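Local coordinates for Csc2 (Thermofilum pendens, PDB 4TXD), which probably binds the CRISPR RNA as the Cas7-family backbone subunit of type I-D CRISPR interference complexes, and binds a zinc ion, at residues R38-K43 and L347-I352; N76-E81 and M87-I92; R102-Q107 and A263-L268; E184-L189 and K360-L365; A299-G304 and K315-K320. One frame throughout, in Å; residues are numbered along the deposited sequence. Where two conformers were deposited one is given.

Contact 1 of 5, residues R38-K43 and L347-I352; sequences RSIGDK and LWRSSI
The hydroxyl of S350, on helix 343-365, is gripped by two groups from beyond the contact, hydrogen-bonding to E254 OE2 and T251 OG1, and S350 OG also lies 3.7 Å from I40 CG1. No hydrogen bond joins 38-43 to 347-352, and I40 is the one residue of 38-43 that touches 347-352. Its CD1 sits 3.7 Å from S350 CB. The same methyl rests over one face of the R349 guanidinium, 3.8 Å from R349 NH2, the two side chains crossing at about a right angle. A bend at chi3 (51°) in the arginine chain helps bring the guanidinium over to I40 CD1, and R349 NH1 is salt-bridged to D346, three residues earlier in the helix. The loop keeps its own shape through a type II turn from S39 to D42, closed by D42 N to S39 O, with G41 at positive phi. R38, just before the turn, reaches D42 OD2 with NH1 at 3.3 Å, the carboxylate oxygen lying in the guanidinium plane; R38 NH2 is paired with D249. Two further bonds tie loop to helix nearby, G41 N to D353 and R45 NH1 to S350 O. With R349 paired to D346 and the S350 hydroxyl to E254 and T251, the I40 contact itself is van der Waals, an aliphatic arm laid against a serine and the flat of an arginine.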
# COMPACT_ATOMS: atom_id res chain seq x y z
N ARG A 38 8.29 0.10 -15.39
CA ARG A 38 9.61 -0.48 -15.56
C ARG A 38 9.48 -1.90 -16.02
O ARG A 38 8.49 -2.51 -15.81
CB ARG A 38 10.41 -0.42 -14.26
CG ARG A 38 10.31 0.88 -13.50
CD ARG A 38 10.95 2.02 -14.24
NE ARG A 38 12.35 1.77 -14.47
CZ ARG A 38 13.33 2.20 -13.71
NH1 ARG A 38 14.57 1.92 -14.02
NH2 ARG A 38 13.09 2.93 -12.65
N SER A 39 10.51 -2.43 -16.64
CA SER A 39 10.51 -3.80 -17.14
C SER A 39 11.33 -4.70 -16.24
O SER A 39 12.42 -4.31 -15.81
CB SER A 39 11.06 -3.87 -18.57
OG SER A 39 10.48 -2.88 -19.39
N ILE A 40 10.82 -5.89 -15.97
CA ILE A 40 11.59 -6.90 -15.27
C ILE A 40 12.88 -7.16 -16.06
O ILE A 40 12.84 -7.30 -17.28
CB ILE A 40 10.80 -8.21 -15.09
CG1 ILE A 40 9.50 -7.95 -14.32
CG2 ILE A 40 11.63 -9.26 -14.36
CD1 ILE A 40 8.56 -9.16 -14.25
N GLY A 41 14.01 -7.18 -15.36
CA GLY A 41 15.28 -7.51 -15.99
C GLY A 41 16.07 -6.30 -16.45
O GLY A 41 17.23 -6.44 -16.84
N ASP A 42 15.44 -5.13 -16.44
CA ASP A 42 16.14 -3.89 -16.77
C ASP A 42 17.36 -3.73 -15.87
O ASP A 42 17.26 -3.83 -14.65
CB ASP A 42 15.22 -2.68 -16.63
CG ASP A 42 15.96 -1.35 -16.77
OD1 ASP A 42 17.01 -1.32 -17.47
OD2 ASP A 42 15.51 -0.34 -16.19
N LYS A 43 18.51 -3.48 -16.49
CA LYS A 43 19.76 -3.30 -15.75
C LYS A 43 19.67 -2.15 -14.75
O LYS A 43 20.32 -2.17 -13.69
CB LYS A 43 20.92 -3.07 -16.72
N LEU A 347 4.60 -11.39 -10.28
CA LEU A 347 4.94 -10.54 -9.15
C LEU A 347 6.21 -11.04 -8.45
O LEU A 347 7.10 -10.26 -8.12
CB LEU A 347 3.78 -10.47 -8.16
CG LEU A 347 4.02 -9.59 -6.92
CD1 LEU A 347 4.16 -8.10 -7.30
CD2 LEU A 347 2.92 -9.83 -5.86
N TRP A 348 6.27 -12.32 -8.21
CA TRP A 348 7.43 -12.93 -7.59
C TRP A 348 8.66 -12.81 -8.50
O TRP A 348 9.71 -12.44 -8.07
CB TRP A 348 7.15 -14.37 -7.21
CG TRP A 348 6.82 -14.67 -5.82
CD1 TRP A 348 5.68 -15.21 -5.38
CD2 TRP A 348 7.65 -14.52 -4.67
NE1 TRP A 348 5.72 -15.40 -4.06
CE2 TRP A 348 6.92 -14.99 -3.58
CE3 TRP A 348 8.94 -14.04 -4.46
CZ2 TRP A 348 7.43 -14.99 -2.32
CZ3 TRP A 348 9.42 -14.04 -3.21
CH2 TRP A 348 8.68 -14.50 -2.15
N ARG A 349 8.50 -13.10 -9.78
CA ARG A 349 9.58 -12.87 -10.75
C ARG A 349 10.12 -11.44 -10.68
O ARG A 349 11.33 -11.21 -10.70
CB ARG A 349 9.11 -13.14 -12.19
CG ARG A 349 8.99 -14.62 -12.59
CD ARG A 349 8.34 -14.76 -13.98
NE ARG A 349 9.01 -13.92 -14.97
CZ ARG A 349 8.43 -12.92 -15.64
NH1 ARG A 349 7.16 -12.63 -15.46
NH2 ARG A 349 9.14 -12.21 -16.51
N SER A 350 9.21 -10.48 -10.60
CA SER A 350 9.58 -9.06 -10.51
C SER A 350 10.30 -8.74 -9.19
O SER A 350 11.23 -7.92 -9.16
CB SER A 350 8.33 -8.19 -10.64
OG SER A 350 8.68 -6.84 -10.88
N SER A 351 9.91 -9.38 -8.12
CA SER A 351 10.48 -9.07 -6.84
C SER A 351 11.89 -9.60 -6.74
O SER A 351 12.75 -8.93 -6.28
CB SER A 351 9.65 -9.64 -5.71
OG SER A 351 10.02 -9.15 -4.46
N ILE A 352 12.10 -10.82 -7.21
CA ILE A 352 13.41 -11.40 -7.14
C ILE A 352 14.34 -10.66 -8.09
O ILE A 352 15.48 -10.52 -7.82
CB ILE A 352 13.37 -12.92 -7.37
CG1 ILE A 352 14.65 -13.56 -6.88
CG2 ILE A 352 13.09 -13.21 -8.81
CD1 ILE A 352 14.75 -13.56 -5.39

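Contact 2 of 5, residues N76-E81 and M87-I92; sequences NMTTLE and MEVPVI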
# COMPACT_ATOMS: atom_id res chain seq x y z
N ASN A 76 -5.45 11.10 14.87
CA ASN A 76 -6.67 10.46 14.36
C ASN A 76 -7.67 11.46 13.79
O ASN A 76 -8.65 11.08 13.14
CB ASN A 76 -7.36 9.67 15.47
CG ASN A 76 -6.57 8.46 15.92
OD1 ASN A 76 -5.90 7.79 15.12
ND2 ASN A 76 -6.63 8.16 17.22
N MET A 77 -7.46 12.74 14.08
CA MET A 77 -8.38 13.79 13.65
C MET A 77 -7.57 14.92 13.06
O MET A 77 -6.48 15.25 13.55
CB MET A 77 -9.23 14.32 14.82
CG MET A 77 -10.12 13.31 15.49
SD MET A 77 -11.49 12.77 14.43
CE MET A 77 -12.62 14.14 14.55
N THR A 78 -8.12 15.54 12.03
CA THR A 78 -7.42 16.63 11.36
C THR A 78 -8.43 17.60 10.77
O THR A 78 -9.59 17.26 10.59
CB THR A 78 -6.48 16.09 10.26
OG1 THR A 78 -5.59 17.14 9.85
CG2 THR A 78 -7.28 15.59 9.03
N THR A 79 -7.99 18.81 10.46
CA THR A 79 -8.92 19.84 9.99
C THR A 79 -8.99 19.97 8.47
O THR A 79 -7.97 20.10 7.81
CB THR A 79 -8.53 21.23 10.56
OG1 THR A 79 -8.58 21.17 11.99
CG2 THR A 79 -9.48 22.33 10.05
N LEU A 80 -10.19 19.96 7.94
CA LEU A 80 -10.42 20.29 6.57
C LEU A 80 -10.92 21.72 6.49
O LEU A 80 -11.90 22.03 7.07
CB LEU A 80 -11.52 19.43 5.98
CG LEU A 80 -11.33 17.99 5.59
CD1 LEU A 80 -12.63 17.48 5.02
CD2 LEU A 80 -10.22 17.86 4.60
N GLU A 81 -10.21 22.56 5.77
CA GLU A 81 -10.67 23.91 5.47
C GLU A 81 -11.35 23.90 4.12
O GLU A 81 -10.83 23.35 3.15
CB GLU A 81 -9.50 24.90 5.47
CG GLU A 81 -9.64 25.97 6.54
CD GLU A 81 -8.53 25.91 7.56
OE1 GLU A 81 -7.36 25.75 7.15
OE2 GLU A 81 -8.82 26.02 8.77
N MET A 87 -13.81 21.96 9.41
CA MET A 87 -14.30 20.83 10.23
C MET A 87 -13.18 19.83 10.53
O MET A 87 -12.39 19.47 9.65
CB MET A 87 -15.50 20.11 9.57
CG MET A 87 -15.28 19.52 8.18
SD MET A 87 -16.65 18.42 7.61
CE MET A 87 -18.02 19.58 7.40
N GLU A 88 -13.12 19.38 11.75
CA GLU A 88 -12.18 18.37 12.11
C GLU A 88 -12.80 17.01 11.82
O GLU A 88 -13.89 16.75 12.19
CB GLU A 88 -11.67 18.62 13.50
CG GLU A 88 -11.92 17.60 14.55
CD GLU A 88 -11.99 18.23 15.94
OE1 GLU A 88 -13.04 18.05 16.59
OE2 GLU A 88 -11.04 18.91 16.35
N VAL A 89 -12.07 16.21 11.05
CA VAL A 89 -12.59 14.94 10.57
C VAL A 89 -11.60 13.83 10.93
O VAL A 89 -10.41 14.09 11.10
CB VAL A 89 -12.80 14.94 9.03
CG1 VAL A 89 -13.86 15.96 8.61
CG2 VAL A 89 -11.47 15.20 8.30
N PRO A 90 -12.09 12.59 10.99
CA PRO A 90 -11.17 11.46 11.14
C PRO A 90 -10.22 11.35 9.96
O PRO A 90 -10.57 11.69 8.82
CB PRO A 90 -12.10 10.23 11.19
CG PRO A 90 -13.45 10.76 11.42
CD PRO A 90 -13.50 12.20 11.01
N VAL A 91 -9.02 10.86 10.24
CA VAL A 91 -8.02 10.69 9.19
C VAL A 91 -7.27 9.38 9.42
O VAL A 91 -7.04 8.96 10.57
CB VAL A 91 -7.04 11.89 9.17
CG1 VAL A 91 -6.35 12.03 10.51
CG2 VAL A 91 -6.01 11.74 8.05
N ILE A 92 -6.95 8.70 8.33
CA ILE A 92 -6.12 7.52 8.39
C ILE A 92 -4.73 7.93 7.92
O ILE A 92 -4.52 8.20 6.74
CB ILE A 92 -6.67 6.37 7.50
CG1 ILE A 92 -8.13 6.10 7.83
CG2 ILE A 92 -5.82 5.11 7.67
CD1 ILE A 92 -8.81 5.12 6.86
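Strands 77-81 and 87-92 run antiparallel, their short axes 4.3 Å apart at closest and 132° between directions, with five backbone hydrogen bonds from V91 N to N76 O at one end to M87 N to L80 O at the other. T78 and V89 form a hydrogen-bonded pair, V89 N meeting T78 O at 2.7 Å. M77, P90, T79 and E88 share one face. There M77, bent at chi2 (-69°) and chi3 (-77°), folds back over the neighbouring strand: SD lies 3.5 Å from P90 N, and CE is 3.5 Å from E88 CG, the two chains crossing at about a right angle. E88 sends its carboxylate on to R207. An alanine here in place of M77 is likely to leave the proline ring and E88 CG without their sulfur and methyl neighbours. On the other face T78 CG2 packs 3.7 Å from V91 CB, and L80 CG approaches V89 CG2 at 3.9 Å. N76, at the start, has its amide held by F230 O and K96. The pair is a beta hairpin at the margin of the antiparallel sheet, where 77-82 is the outermost strand and 85-92 pairs onward with 197-204.

Contact 3 of 5, residues R102-Q107 and A263-L268; sequences RRQMLQ and ATLREL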
# COMPACT_ATOMS: atom_id res chain seq x y z
N ARG A 102 0.29 -3.42 3.20
CA ARG A 102 1.36 -4.38 3.11
C ARG A 102 1.01 -5.68 3.80
O ARG A 102 1.34 -6.71 3.35
CB ARG A 102 2.68 -3.78 3.57
CG ARG A 102 3.15 -4.16 4.91
CD ARG A 102 4.64 -4.45 4.89
NE ARG A 102 5.39 -3.25 5.05
CZ ARG A 102 6.61 -3.01 4.59
NH1 ARG A 102 7.13 -1.86 4.85
NH2 ARG A 102 7.29 -3.88 3.87
N ARG A 103 0.28 -5.58 4.88
CA ARG A 103 -0.21 -6.78 5.55
C ARG A 103 -1.17 -7.57 4.65
O ARG A 103 -1.17 -8.81 4.65
CB ARG A 103 -0.89 -6.40 6.88
CG ARG A 103 -0.99 -7.53 7.87
CD ARG A 103 -2.29 -8.27 7.73
NE ARG A 103 -2.32 -9.53 8.47
CZ ARG A 103 -1.89 -10.69 7.98
NH1 ARG A 103 -1.39 -10.75 6.76
NH2 ARG A 103 -1.95 -11.78 8.73
N GLN A 104 -1.98 -6.86 3.87
CA GLN A 104 -2.88 -7.51 2.92
C GLN A 104 -2.09 -8.19 1.78
O GLN A 104 -2.38 -9.34 1.42
CB GLN A 104 -3.88 -6.50 2.35
CG GLN A 104 -4.82 -7.06 1.26
CD GLN A 104 -5.72 -8.22 1.73
OE1 GLN A 104 -5.81 -8.53 2.92
NE2 GLN A 104 -6.38 -8.86 0.77
N MET A 105 -1.11 -7.50 1.22
CA MET A 105 -0.30 -8.12 0.17
C MET A 105 0.37 -9.38 0.69
O MET A 105 0.45 -10.40 -0.02
CB MET A 105 0.76 -7.16 -0.38
CG MET A 105 1.63 -7.83 -1.47
SD MET A 105 2.84 -6.76 -2.27
CE MET A 105 1.77 -5.71 -3.25
N LEU A 106 0.82 -9.33 1.92
CA LEU A 106 1.44 -10.45 2.55
C LEU A 106 0.46 -11.63 2.69
O LEU A 106 0.83 -12.77 2.51
CB LEU A 106 2.00 -10.04 3.89
CG LEU A 106 2.59 -11.16 4.70
CD1 LEU A 106 3.49 -12.05 3.87
CD2 LEU A 106 3.28 -10.71 5.95
N GLN A 107 -0.78 -11.32 3.00
CA GLN A 107 -1.78 -12.38 3.17
C GLN A 107 -2.09 -12.99 1.81
O GLN A 107 -2.25 -14.21 1.69
CB GLN A 107 -3.04 -11.85 3.87
CG GLN A 107 -4.04 -12.94 4.31
CD GLN A 107 -3.42 -13.99 5.23
OE1 GLN A 107 -2.54 -13.69 6.05
NE2 GLN A 107 -3.87 -15.23 5.08
N ALA A 263 -7.55 -2.93 -3.20
CA ALA A 263 -8.94 -3.25 -3.53
C ALA A 263 -9.49 -4.39 -2.69
O ALA A 263 -10.71 -4.53 -2.54
CB ALA A 263 -9.05 -3.58 -5.02
N THR A 264 -8.61 -5.22 -2.15
CA THR A 264 -9.06 -6.38 -1.38
C THR A 264 -8.97 -6.21 0.12
O THR A 264 -9.25 -7.14 0.87
CB THR A 264 -8.28 -7.66 -1.77
OG1 THR A 264 -6.87 -7.40 -1.76
CG2 THR A 264 -8.70 -8.13 -3.16
N LEU A 265 -8.58 -5.02 0.56
CA LEU A 265 -8.66 -4.67 1.98
C LEU A 265 -10.09 -4.82 2.50
O LEU A 265 -11.03 -4.26 1.92
CB LEU A 265 -8.19 -3.23 2.21
CG LEU A 265 -6.69 -2.94 2.17
CD1 LEU A 265 -6.46 -1.45 2.22
CD2 LEU A 265 -6.03 -3.65 3.36
N ARG A 266 -10.24 -5.54 3.59
CA ARG A 266 -11.54 -5.67 4.23
C ARG A 266 -11.39 -5.63 5.75
O ARG A 266 -11.75 -4.62 6.38
CB ARG A 266 -12.24 -6.96 3.77
CG ARG A 266 -13.62 -7.11 4.37
CD ARG A 266 -14.51 -8.05 3.56
NE ARG A 266 -15.93 -7.71 3.75
CZ ARG A 266 -16.67 -8.14 4.76
NH1 ARG A 266 -16.14 -8.93 5.69
NH2 ARG A 266 -17.94 -7.77 4.85
N GLU A 267 -10.86 -6.69 6.35
CA GLU A 267 -10.69 -6.71 7.80
C GLU A 267 -9.37 -6.06 8.19
O GLU A 267 -8.31 -6.58 7.87
CB GLU A 267 -10.76 -8.13 8.35
CG GLU A 267 -12.01 -8.91 7.95
CD GLU A 267 -13.28 -8.34 8.55
OE1 GLU A 267 -13.19 -7.52 9.50
OE2 GLU A 267 -14.38 -8.73 8.08
N LEU A 268 -9.45 -4.93 8.88
CA LEU A 268 -8.26 -4.17 9.27
C LEU A 268 -7.96 -4.43 10.73
O LEU A 268 -8.87 -4.42 11.57
CB LEU A 268 -8.44 -2.67 9.03
CG LEU A 268 -8.83 -2.21 7.62
CD1 LEU A 268 -8.83 -0.69 7.56
CD2 LEU A 268 -7.89 -2.80 6.55
O HOH W 1 -7.67 -6.65 4.85
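Helix 94-115 presents one turn, 102-107, to the loop that leaves helix 252-263 and enters the short strand 267-268; the backbones come nearest at Q104 and L265, whose CA atoms are 6.5 Å apart. Q104 carries the whole contact from the helix side. With CG trans to the backbone N (chi1 176°) and a bend at chi2 (61°), its amide swings across the T264 side chain at about a right angle. Q104 NE2 donates to T264 OG1 at 3.0 Å, a weak bond with an N-H...O angle of 150°. That threonine oxygen is also bonded to Y260 O and S261 O in the preceding helical turn, so the glutamine adds to a hydroxyl already tied down. Nearer the helix, Q104 CB packs 3.7 Å from L265 CD2, the two side chains lying alongside and running opposite ways. The other end of the amide is served by a water: it donates to Q104 OE1 at 3.3 Å and to E267 O at 3.1 Å, and accepts from R266 N. One end of the amide thus bonds T264 directly, if weakly, and the other reaches the loop backbone through the water. L265 also lies against V100, T101 and V280, while T264 touches L332. The contact joins a helix to the connection following another helix, against strand 277-288 of the central antiparallel sheet, in keeping with the RRM-like alpha/beta core of Cas7 proteins.

Contact 4 of 5, residues E184-L189 and K360-L365; sequences EKFGGL and KWVEEL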
# COMPACT_ATOMS: atom_id res chain seq x y z
N GLU A 184 23.94 -12.39 3.83
CA GLU A 184 25.31 -12.64 4.28
C GLU A 184 26.31 -11.70 3.61
O GLU A 184 27.43 -11.54 4.09
CB GLU A 184 25.71 -14.10 4.02
CG GLU A 184 25.75 -14.45 2.54
CD GLU A 184 26.10 -15.91 2.28
OE1 GLU A 184 26.13 -16.70 3.25
OE2 GLU A 184 26.34 -16.26 1.11
N LYS A 185 25.91 -11.07 2.50
CA LYS A 185 26.75 -10.09 1.83
C LYS A 185 26.71 -8.70 2.48
O LYS A 185 27.43 -7.79 2.05
CB LYS A 185 26.36 -9.96 0.36
CG LYS A 185 26.43 -11.27 -0.45
CD LYS A 185 25.84 -11.05 -1.83
CE LYS A 185 25.82 -12.32 -2.67
NZ LYS A 185 27.19 -12.75 -3.06
N PHE A 186 25.89 -8.53 3.52
CA PHE A 186 25.70 -7.20 4.12
C PHE A 186 26.49 -7.00 5.41
O PHE A 186 26.12 -6.20 6.26
CB PHE A 186 24.21 -6.92 4.38
CG PHE A 186 23.37 -6.79 3.13
CD1 PHE A 186 23.94 -6.83 1.87
CD2 PHE A 186 21.99 -6.64 3.22
CE1 PHE A 186 23.18 -6.71 0.73
CE2 PHE A 186 21.22 -6.54 2.08
CZ PHE A 186 21.81 -6.57 0.83
N GLY A 187 27.58 -7.75 5.58
CA GLY A 187 28.43 -7.56 6.75
C GLY A 187 28.94 -6.13 6.83
O GLY A 187 29.46 -5.60 5.84
N GLY A 188 28.76 -5.50 7.98
CA GLY A 188 29.17 -4.12 8.17
C GLY A 188 28.32 -3.11 7.40
O GLY A 188 28.73 -1.96 7.24
N LEU A 189 27.15 -3.52 6.94
CA LEU A 189 26.31 -2.66 6.10
C LEU A 189 24.86 -2.59 6.56
O LEU A 189 24.31 -3.58 7.04
CB LEU A 189 26.34 -3.13 4.66
CG LEU A 189 27.65 -3.02 3.88
CD1 LEU A 189 27.47 -3.59 2.47
CD2 LEU A 189 28.12 -1.55 3.84
N LYS A 360 23.35 -6.38 -6.45
CA LYS A 360 24.37 -5.90 -7.37
C LYS A 360 24.75 -4.45 -7.11
O LYS A 360 25.89 -4.11 -7.12
CB LYS A 360 23.94 -6.07 -8.80
CG LYS A 360 25.00 -5.72 -9.80
CD LYS A 360 24.45 -5.69 -11.21
CE LYS A 360 25.39 -5.05 -12.22
NZ LYS A 360 25.67 -6.01 -13.31
N TRP A 361 23.76 -3.61 -6.86
CA TRP A 361 24.01 -2.20 -6.56
C TRP A 361 24.87 -2.04 -5.30
O TRP A 361 25.80 -1.21 -5.27
CB TRP A 361 22.69 -1.44 -6.39
CG TRP A 361 22.86 0.02 -6.01
CD1 TRP A 361 23.08 1.07 -6.86
CD2 TRP A 361 22.79 0.57 -4.69
NE1 TRP A 361 23.17 2.25 -6.14
CE2 TRP A 361 22.99 1.97 -4.81
CE3 TRP A 361 22.60 0.02 -3.41
CZ2 TRP A 361 23.01 2.82 -3.69
CZ3 TRP A 361 22.60 0.87 -2.31
CH2 TRP A 361 22.80 2.26 -2.46
N VAL A 362 24.54 -2.81 -4.26
CA VAL A 362 25.27 -2.76 -3.00
C VAL A 362 26.74 -3.12 -3.25
O VAL A 362 27.65 -2.43 -2.78
CB VAL A 362 24.65 -3.72 -1.94
CG1 VAL A 362 25.63 -3.99 -0.79
CG2 VAL A 362 23.33 -3.17 -1.41
N GLU A 363 26.96 -4.20 -4.01
CA GLU A 363 28.32 -4.64 -4.31
C GLU A 363 29.07 -3.61 -5.16
O GLU A 363 30.26 -3.38 -4.96
CB GLU A 363 28.30 -6.00 -5.02
CG GLU A 363 27.98 -7.15 -4.08
CD GLU A 363 27.67 -8.45 -4.81
OE1 GLU A 363 27.41 -8.42 -6.03
OE2 GLU A 363 27.68 -9.51 -4.16
N GLU A 364 28.38 -2.99 -6.11
CA GLU A 364 29.06 -2.04 -6.99
C GLU A 364 29.31 -0.65 -6.38
O GLU A 364 30.16 0.09 -6.87
CB GLU A 364 28.28 -1.89 -8.29
CG GLU A 364 28.30 -3.16 -9.12
CD GLU A 364 27.68 -2.96 -10.49
OE1 GLU A 364 26.87 -2.03 -10.65
OE2 GLU A 364 28.03 -3.74 -11.40
N LEU A 365 28.58 -0.30 -5.32
CA LEU A 365 28.72 1.03 -4.73
C LEU A 365 29.41 1.04 -3.37
O LEU A 365 29.64 2.12 -2.80
CB LEU A 365 27.34 1.71 -4.60
CG LEU A 365 26.79 2.51 -5.80
CD1 LEU A 365 27.67 3.73 -6.10
CD2 LEU A 365 26.66 1.63 -7.05
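K185 NZ and E363 OE2 make a weak and uncertain salt bridge at 3.5 Å, uncertain because E363 is present in two conformers and the pairing describes one of them. In that conformer E363 OE2 lies 3.3 Å from K185 CD. The lysine chain runs extended until a bend at chi4 (-69°) brings NZ round to the oxygen. On the loop side K185 N is taken by N183 OD1, and L189 N is satisfied by F186 O at 3.0 Å, closing a type II turn through G187 and G188. The contact fastens the loop between strands 176-178 and 191-193 to the last turns of helix 343-365; the F186 side chain is about 12 Å from the zinc ion. In the helix E364 N and L365 N keep their helical acceptors, K360 O and W361 O. V362 points toward the loop: its CG1 meets L189 CD1 tip to tip at 3.8 Å. The same V362 CG1 approaches the F186 ring obliquely, 4.0 Å from F186 CE1, while I191 touches both V362 and F186.

Contact 5 of 5, residues A299-G304 and K315-K320; sequences AAENAG and KERLEK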
# COMPACT_ATOMS: atom_id res chain seq x y z
N ALA A 299 -10.84 15.86 -0.54
CA ALA A 299 -11.72 15.80 0.59
C ALA A 299 -12.30 17.17 0.91
O ALA A 299 -13.44 17.29 1.18
CB ALA A 299 -11.02 15.23 1.79
N ALA A 300 -11.47 18.19 0.87
CA ALA A 300 -11.91 19.54 1.15
C ALA A 300 -13.00 19.98 0.18
O ALA A 300 -13.93 20.60 0.56
CB ALA A 300 -10.75 20.50 1.15
N GLU A 301 -12.84 19.59 -1.06
CA GLU A 301 -13.83 19.80 -2.10
C GLU A 301 -15.15 19.14 -1.81
O GLU A 301 -16.12 19.50 -2.37
CB GLU A 301 -13.35 19.09 -3.35
CG GLU A 301 -12.69 19.93 -4.37
CD GLU A 301 -12.41 19.11 -5.61
OE1 GLU A 301 -13.36 18.68 -6.24
OE2 GLU A 301 -11.26 18.88 -5.91
N ASN A 302 -15.11 18.12 -0.98
CA ASN A 302 -16.25 17.29 -0.70
C ASN A 302 -16.70 17.32 0.78
O ASN A 302 -17.47 16.52 1.18
CB ASN A 302 -15.99 15.86 -1.13
CG ASN A 302 -16.04 15.69 -2.62
OD1 ASN A 302 -17.09 15.63 -3.18
ND2 ASN A 302 -14.89 15.61 -3.25
N ALA A 303 -16.20 18.28 1.51
CA ALA A 303 -16.53 18.45 2.91
C ALA A 303 -18.02 18.42 3.19
O ALA A 303 -18.76 19.12 2.60
CB ALA A 303 -15.95 19.73 3.42
N GLY A 304 -18.40 17.60 4.13
CA GLY A 304 -19.79 17.54 4.56
C GLY A 304 -20.66 16.58 3.76
O GLY A 304 -21.81 16.33 4.13
N LYS A 315 -15.64 11.13 -9.27
CA LYS A 315 -15.54 10.60 -10.60
C LYS A 315 -15.52 11.70 -11.63
O LYS A 315 -14.77 11.63 -12.55
CB LYS A 315 -16.64 9.61 -10.87
CG LYS A 315 -16.46 8.32 -10.13
CD LYS A 315 -17.34 7.25 -10.68
CE LYS A 315 -17.36 6.04 -9.79
NZ LYS A 315 -18.29 4.96 -10.19
N GLU A 316 -16.33 12.73 -11.45
CA GLU A 316 -16.30 13.85 -12.36
C GLU A 316 -15.00 14.62 -12.26
O GLU A 316 -14.43 15.00 -13.23
CB GLU A 316 -17.46 14.80 -12.13
CG GLU A 316 -18.82 14.16 -12.03
CD GLU A 316 -19.92 15.17 -11.87
OE1 GLU A 316 -19.67 16.30 -11.45
OE2 GLU A 316 -21.05 14.85 -12.19
N ARG A 317 -14.56 14.87 -11.04
CA ARG A 317 -13.35 15.62 -10.84
C ARG A 317 -12.14 14.90 -11.41
O ARG A 317 -11.27 15.51 -11.98
CB ARG A 317 -13.14 15.90 -9.36
CG ARG A 317 -11.88 16.64 -9.04
CD ARG A 317 -11.98 18.10 -9.38
NE ARG A 317 -10.82 18.82 -8.96
CZ ARG A 317 -10.13 19.66 -9.71
NH1 ARG A 317 -10.48 19.92 -10.96
NH2 ARG A 317 -9.06 20.24 -9.21
N LEU A 318 -12.11 13.60 -11.26
CA LEU A 318 -10.99 12.83 -11.74
C LEU A 318 -10.96 12.88 -13.26
O LEU A 318 -9.92 12.97 -13.84
CB LEU A 318 -11.04 11.41 -11.22
CG LEU A 318 -10.79 11.28 -9.71
CD1 LEU A 318 -10.81 9.86 -9.27
CD2 LEU A 318 -9.51 11.93 -9.29
N GLU A 319 -12.11 12.84 -13.88
CA GLU A 319 -12.18 12.94 -15.33
C GLU A 319 -11.62 14.28 -15.79
O GLU A 319 -10.78 14.32 -16.69
CB GLU A 319 -13.61 12.77 -15.83
CG GLU A 319 -13.71 12.76 -17.36
CD GLU A 319 -15.14 12.67 -17.84
OE1 GLU A 319 -15.62 13.66 -18.43
OE2 GLU A 319 -15.77 11.61 -17.64
N LYS A 320 -12.07 15.36 -15.17
CA LYS A 320 -11.55 16.68 -15.51
C LYS A 320 -10.04 16.78 -15.29
O LYS A 320 -9.36 17.56 -15.96
CB LYS A 320 -12.26 17.77 -14.71
CG LYS A 320 -13.76 17.84 -14.94
CD LYS A 320 -14.31 19.19 -14.53
CE LYS A 320 -15.82 19.16 -14.35
NZ LYS A 320 -16.22 18.42 -13.12
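E301 and R317 meet in a salt bridge that links two consecutive helices, 295-301 and 307-321, which follow each other in the chain at the protein surface. The ionic part is one hydrogen bond: R317 NE donates to E301 OE2 at 3.1 Å, with an N-H...O angle of 139°. The oxygen is met on its syn side but out of the carboxylate plane, and it lies at the edge of the guanidinium, somewhat tilted from it; the two flat groups stand 64° apart, so this is no side-by-side two-bond pairing. The glutamate chain is extended beyond CG, whereas the arginine leaves its helix with CG trans to N (chi1 178°) and bends at chi2 (76°), which turns NE toward the glutamate. Replacing R317 with a leucine would probably leave the E301 carboxylate without its positive mate and the two helices without their charged tie here. Among the other polar bonds nearby, N302, next along the chain, bonds through ND2 to L298 O and through its backbone N to A299 O, and its side chain rests on V310, N313 and L314 of helix 307-321. Past it G304, at positive phi, pairs its backbone with T205. Van der Waals contact accompanies the ion pair, since the carboxylate also lies against the aliphatic arm of the arginine: E301 OE1 lies 3.5 Å from R317 CD.

How the contacts relate
Contacts 1 to 4 are partly buried, whereas contact 5 is at the surface; contact 3 lies nearest the middle of the chain and contact 4 farthest out. Contacts 1 and 4 both use helix 343-365, one through van der Waals contact of an isoleucine with a serine and an arginine, the other through a valine and a weak ion pair; their centres are 20 Å apart. Contact 2 differs in kind, being built of backbone bonds between the outermost strand and its neighbour, and it touches contact 5, where L80 and M87 pack on A299, A300 and G304. Its strand 85-92 leads directly into helix 94-115 of contact 3. A water-assisted amide serves there, and a lone salt bridge joins the helices of contact 5.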